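Local coordinates for protein oxidase (Sinorhizobium meliloti, PDB 4FFU) that is of uncertain function, a MaoC-like protein similar to NodN that may have monoamine oxidase activity, at residues I[120-132]-I[144-158]. Sequence-based numbering, arbitrary orientation. Where two conformers were deposited one is given.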
loop_
_atom_site.group_PDB
_atom_site.type_symbol
_atom_site.label_atom_id
_atom_site.label_comp_id
_atom_site.label_asym_id
_atom_site.label_seq_id
_atom_site.Cartn_x
_atom_site.Cartn_y
_atom_site.Cartn_z
ATOM N N GLY I 120 -11.593 -5.417 13.835
ATOM C CA GLY I 120 -13.070 -5.422 13.800
ATOM C C GLY I 120 -13.726 -4.335 14.625
ATOM O O GLY I 120 -14.909 -4.091 14.486
ATOM N N ASP I 121 -12.964 -3.709 15.513
ATOM C CA ASP I 121 -13.434 -2.541 16.262
ATOM C C ASP I 121 -13.647 -1.381 15.302
ATOM O O ASP I 121 -12.914 -1.234 14.304
ATOM C CB ASP I 121 -12.425 -2.134 17.360
ATOM C CG ASP I 121 -12.419 -3.104 18.577
ATOM O OD1 ASP I 121 -13.266 -4.021 18.648
ATOM O OD2 ASP I 121 -11.525 -2.947 19.452
ATOM N N THR I 122 -14.617 -0.534 15.619
ATOM C CA THR I 122 -14.891 0.636 14.814
ATOM C C THR I 122 -14.649 1.858 15.692
ATOM O O THR I 122 -15.114 1.901 16.827
ATOM C CB THR I 122 -16.343 0.598 14.281
ATOM O OG1 THR I 122 -16.495 -0.564 13.470
ATOM C CG2 THR I 122 -16.661 1.849 13.424
ATOM N N ILE I 123 -13.884 2.816 15.181
ATOM C CA ILE I 123 -13.563 4.031 15.931
ATOM C C ILE I 123 -14.094 5.318 15.306
ATOM O O ILE I 123 -14.247 5.411 14.077
ATOM C CB ILE I 123 -12.046 4.186 16.242
ATOM C CG1 ILE I 123 -11.211 4.253 14.953
ATOM C CG2 ILE I 123 -11.608 3.052 17.156
ATOM C CD1 ILE I 123 -9.763 4.734 15.128
ATOM N N ARG I 124 -14.392 6.286 16.175
ATOM C CA ARG I 124 -14.754 7.653 15.776
ATOM C C ARG I 124 -13.977 8.566 16.687
ATOM O O ARG I 124 -13.561 8.161 17.776
ATOM C CB ARG I 124 -16.244 7.916 16.019
ATOM C CG ARG I 124 -17.188 7.112 15.144
ATOM C CD ARG I 124 -18.550 7.010 15.821
ATOM N NE ARG I 124 -18.480 6.127 16.993
ATOM C CZ ARG I 124 -19.346 6.107 18.009
ATOM N NH1 ARG I 124 -20.389 6.940 18.034
ATOM N NH2 ARG I 124 -19.162 5.250 19.012
ATOM N N THR I 125 -13.754 9.801 16.253
ATOM C CA THR I 125 -13.014 10.742 17.099
ATOM C C THR I 125 -13.901 11.910 17.477
ATOM O O THR I 125 -14.559 12.499 16.622
ATOM C CB THR I 125 -11.740 11.251 16.423
ATOM O OG1 THR I 125 -10.916 10.113 16.106
ATOM C CG2 THR I 125 -10.957 12.171 17.389
ATOM N N ARG I 126 -13.941 12.208 18.776
ATOM C CA ARG I 126 -14.648 13.391 19.262
ATOM C C ARG I 126 -13.625 14.486 19.517
ATOM O O ARG I 126 -12.597 14.241 20.164
ATOM C CB ARG I 126 -15.410 13.074 20.565
ATOM C CG ARG I 126 -16.262 14.244 21.065
ATOM C CD ARG I 126 -17.267 13.772 22.110
ATOM N NE ARG I 126 -16.529 13.211 23.237
ATOM C CZ ARG I 126 -16.901 12.138 23.923
ATOM N NH1 ARG I 126 -18.012 11.495 23.594
ATOM N NH2 ARG I 126 -16.146 11.701 24.930
ATOM N N VAL I 127 -13.889 15.691 19.014
ATOM C CA VAL I 127 -12.922 16.778 19.186
ATOM C C VAL I 127 -13.623 17.916 19.911
ATOM O O VAL I 127 -14.648 18.375 19.441
ATOM C CB VAL I 127 -12.366 17.284 17.835
ATOM C CG1 VAL I 127 -11.373 18.407 18.079
ATOM C CG2 VAL I 127 -11.658 16.148 17.091
ATOM N N THR I 128 -13.083 18.332 21.061
ATOM C CA THR I 128 -13.723 19.363 21.884
ATOM C C THR I 128 -12.742 20.517 22.049
ATOM O O THR I 128 -11.574 20.286 22.383
ATOM C CB THR I 128 -14.094 18.820 23.291
ATOM O OG1 THR I 128 -14.941 17.669 23.166
ATOM C CG2 THR I 128 -14.862 19.903 24.138
ATOM N N ILE I 129 -13.199 21.754 21.838
ATOM C CA ILE I 129 -12.344 22.912 22.099
ATOM C C ILE I 129 -12.260 23.056 23.615
ATOM O O ILE I 129 -13.279 23.254 24.289
ATOM C CB ILE I 129 -12.843 24.228 21.432
ATOM C CG1 ILE I 129 -13.107 24.050 19.928
ATOM C CG2 ILE I 129 -11.870 25.372 21.697
ATOM C CD1 ILE I 129 -11.964 23.507 19.110
ATOM N N ALA I 130 -11.048 22.920 24.152
ATOM C CA ALA I 130 -10.888 22.804 25.596
ATOM C C ALA I 130 -10.406 24.074 26.249
ATOM O O ALA I 130 -10.893 24.423 27.329
ATOM C CB ALA I 130 -9.952 21.667 25.954
ATOM N N ALA I 131 -9.418 24.729 25.651
ATOM C CA ALA I 131 -8.763 25.902 26.282
ATOM C C ALA I 131 -8.187 26.856 25.239
ATOM O O ALA I 131 -7.823 26.431 24.124
ATOM C CB ALA I 131 -7.670 25.474 27.251
ATOM N N LYS I 132 -8.102 28.134 25.607
ATOM C CA LYS I 132 -7.594 29.181 24.729
ATOM C C LYS I 132 -6.713 30.096 25.560
ATOM O O LYS I 132 -7.146 30.593 26.610
ATOM C CB LYS I 132 -8.747 29.982 24.118
ATOM C CG LYS I 132 -9.639 29.192 23.169
ATOM C CD LYS I 132 -10.863 29.998 22.748
ATOM C CE LYS I 132 -10.443 31.130 21.825
ATOM N NZ LYS I 132 -11.556 32.082 21.567
ATOM N N VAL I 144 -4.735 27.294 21.099
ATOM C CA VAL I 144 -6.014 26.601 21.315
ATOM C C VAL I 144 -5.723 25.118 21.572
ATOM O O VAL I 144 -4.991 24.489 20.811
ATOM C CB VAL I 144 -6.952 26.743 20.097
ATOM C CG1 VAL I 144 -8.268 26.008 20.333
ATOM C CG2 VAL I 144 -7.211 28.214 19.780
ATOM N N VAL I 145 -6.277 24.576 22.657
ATOM C CA VAL I 145 -6.167 23.135 22.908
ATOM C C VAL I 145 -7.451 22.442 22.451
ATOM O O VAL I 145 -8.545 22.765 22.925
ATOM C CB VAL I 145 -5.917 22.827 24.383
ATOM C CG1 VAL I 145 -5.945 21.310 24.628
ATOM C CG2 VAL I 145 -4.608 23.467 24.849
ATOM N N GLU I 146 -7.305 21.492 21.531
ATOM C CA GLU I 146 -8.400 20.598 21.138
ATOM C C GLU I 146 -8.212 19.218 21.787
ATOM O O GLU I 146 -7.261 18.487 21.476
ATOM C CB GLU I 146 -8.434 20.436 19.622
ATOM C CG GLU I 146 -8.723 21.724 18.873
ATOM C CD GLU I 146 -9.101 21.487 17.426
ATOM O OE1 GLU I 146 -8.502 20.609 16.767
ATOM O OE2 GLU I 146 -9.996 22.204 16.944
ATOM N N ARG I 147 -9.133 18.856 22.668
ATOM C CA ARG I 147 -9.118 17.549 23.292
ATOM C C ARG I 147 -9.634 16.538 22.278
ATOM O O ARG I 147 -10.745 16.710 21.759
ATOM C CB ARG I 147 -10.006 17.553 24.533
ATOM C CG ARG I 147 -10.127 16.181 25.182
ATOM C CD ARG I 147 -9.345 16.139 26.480
ATOM N NE ARG I 147 -9.502 14.870 27.206
ATOM C CZ ARG I 147 -8.491 14.052 27.504
ATOM N NH1 ARG I 147 -7.246 14.363 27.136
ATOM N NH2 ARG I 147 -8.730 12.929 28.187
ATOM N N CYS I 148 -8.844 15.499 21.988
ATOM C CA CYS I 148 -9.252 14.477 21.030
ATOM C C CYS I 148 -9.510 13.191 21.796
ATOM O O CYS I 148 -8.658 12.745 22.551
ATOM C CB CYS I 148 -8.176 14.247 19.965
ATOM S SG CYS I 148 -7.868 15.729 18.960
ATOM N N GLU I 149 -10.685 12.607 21.600
ATOM C CA GLU I 149 -11.014 11.348 22.211
ATOM C C GLU I 149 -11.461 10.387 21.140
ATOM O O GLU I 149 -12.484 10.632 20.475
ATOM C CB GLU I 149 -12.147 11.514 23.218
ATOM C CG GLU I 149 -11.793 12.382 24.400
ATOM C CD GLU I 149 -13.011 12.662 25.239
ATOM O OE1 GLU I 149 -13.795 13.548 24.853
ATOM O OE2 GLU I 149 -13.191 11.983 26.271
ATOM N N VAL I 150 -10.712 9.294 21.002
ATOM C CA VAL I 150 -11.047 8.219 20.070
ATOM C C VAL I 150 -11.904 7.203 20.829
ATOM O O VAL I 150 -11.510 6.718 21.888
ATOM C CB VAL I 150 -9.772 7.526 19.526
ATOM C CG1 VAL I 150 -10.163 6.532 18.451
ATOM C CG2 VAL I 150 -8.790 8.572 18.980
ATOM N N ILE I 151 -13.070 6.898 20.277
ATOM C CA ILE I 151 -14.045 6.047 20.958
ATOM C C ILE I 151 -14.385 4.854 20.094
ATOM O O ILE I 151 -14.433 4.948 18.875
ATOM C CB ILE I 151 -15.342 6.800 21.372
ATOM C CG1 ILE I 151 -16.012 7.492 20.173
ATOM C CG2 ILE I 151 -15.050 7.794 22.491
ATOM C CD1 ILE I 151 -17.407 8.032 20.462
ATOM N N ASN I 152 -14.565 3.696 20.726
ATOM C CA ASN I 152 -14.922 2.507 19.948
ATOM C C ASN I 152 -16.429 2.310 19.830
ATOM O O ASN I 152 -17.203 3.198 20.191
ATOM C CB ASN I 152 -14.240 1.238 20.495
ATOM C CG ASN I 152 -14.714 0.880 21.898
ATOM O OD1 ASN I 152 -15.793 1.289 22.316
ATOM N ND2 ASN I 152 -13.908 0.113 22.621
ATOM N N GLN I 153 -16.825 1.154 19.303
ATOM C CA GLN I 153 -18.221 0.880 18.965
ATOM C C GLN I 153 -19.070 0.663 20.212
ATOM O O GLN I 153 -20.312 0.613 20.127
ATOM C CB GLN I 153 -18.322 -0.321 18.005
ATOM C CG GLN I 153 -18.004 -1.698 18.598
ATOM C CD GLN I 153 -16.533 -2.062 18.558
ATOM O OE1 GLN I 153 -15.665 -1.216 18.323
ATOM N NE2 GLN I 153 -16.242 -3.349 18.795
ATOM N N ARG I 154 -18.408 0.512 21.358
ATOM C CA ARG I 154 -19.137 0.405 22.648
ATOM C C ARG I 154 -19.216 1.751 23.341
ATOM O O ARG I 154 -19.708 1.848 24.470
ATOM C CB ARG I 154 -18.473 -0.602 23.576
ATOM C CG ARG I 154 -18.587 -2.048 23.138
ATOM C CD ARG I 154 -17.839 -2.979 24.090
ATOM N NE ARG I 154 -16.385 -2.983 23.889
ATOM C CZ ARG I 154 -15.756 -3.664 22.932
ATOM N NH1 ARG I 154 -16.440 -4.401 22.069
ATOM N NH2 ARG I 154 -14.434 -3.605 22.827
ATOM N N GLY I 155 -18.754 2.796 22.673
ATOM C CA GLY I 155 -18.728 4.127 23.283
ATOM C C GLY I 155 -17.609 4.319 24.306
ATOM O O GLY I 155 -17.616 5.285 25.079
ATOM N N GLU I 156 -16.632 3.417 24.303
ATOM C CA GLU I 156 -15.522 3.503 25.250
ATOM C C GLU I 156 -14.372 4.325 24.680
ATOM O O GLU I 156 -14.014 4.150 23.515
ATOM C CB GLU I 156 -15.032 2.099 25.590
ATOM C CG GLU I 156 -16.118 1.203 26.188
ATOM C CD GLU I 156 -15.736 -0.268 26.166
ATOM O OE1 GLU I 156 -14.884 -0.677 25.337
ATOM O OE2 GLU I 156 -16.303 -1.033 26.977
ATOM N N VAL I 157 -13.771 5.187 25.504
ATOM C CA VAL I 157 -12.553 5.900 25.071
ATOM C C VAL I 157 -11.419 4.893 24.934
ATOM O O VAL I 157 -11.123 4.155 25.880
ATOM C CB VAL I 157 -12.138 7.010 26.063
ATOM C CG1 VAL I 157 -10.860 7.709 25.583
ATOM C CG2 VAL I 157 -13.237 8.047 26.175
ATOM N N VAL I 158 -10.768 4.846 23.768
ATOM C CA VAL I 158 -9.606 3.955 23.605
ATOM C C VAL I 158 -8.288 4.745 23.585
ATOM O O VAL I 158 -7.222 4.185 23.900
ATOM C CB VAL I 158 -9.724 3.052 22.356
ATOM C CG1 VAL I 158 -11.017 2.238 22.458
ATOM C CG2 VAL I 158 -9.721 3.892 21.074
HETATM O O HOH W 1 -11.514 -1.006 21.447
HETATM O O HOH W 2 -12.453 -4.978 21.305
HETATM O O HOH W 3 -13.277 15.510 23.050
#
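Arg126 and Glu149 face each other as a hydrogen-bonded pair of the antiparallel hairpin formed by strands 122-134 and 141-151, and their side chains run side by side in a salt bridge. The Arg126 chain, bent at chi3 (61°), brings NE and NH2 edge-on to Glu149 OE1, with NH2-OE1 at 3.0 Å; both nitrogens meet this oxygen from one face of the carboxylate, whose plane is turned 63° from the guanidinium. On the same face of the sheet, Ile151 CD1 lies over the centre of the Arg124 guanidinium, 3.6 Å from NH2, while NH2 also donates in its own plane to Asn152 O (3.1 Å). At the turn, the folded Gln153 side chain (chi2 -87°) clasps the chain where it enters the partner strand: OE1 accepts from Thr122 N at 3.0 Å, and NE2 donates almost straight to Asp121 OD1 at 3.1 Å, while Asp121 OD2 accepts from His118 N. Asn152 OD1 accepts from Arg154 N, an Asx turn. Ala130 and Ala131 both oppose Val145 in a classic beta bulge. Val127, Cys148 and Val150 lie on the opposite face; near the turn Val150 CG1 packs 3.7 Å from Ile123 CB, and helix 84-93 covers this end through Ile90. Strands 39-46 and 157-168 flank the hairpin within the antiparallel sheet.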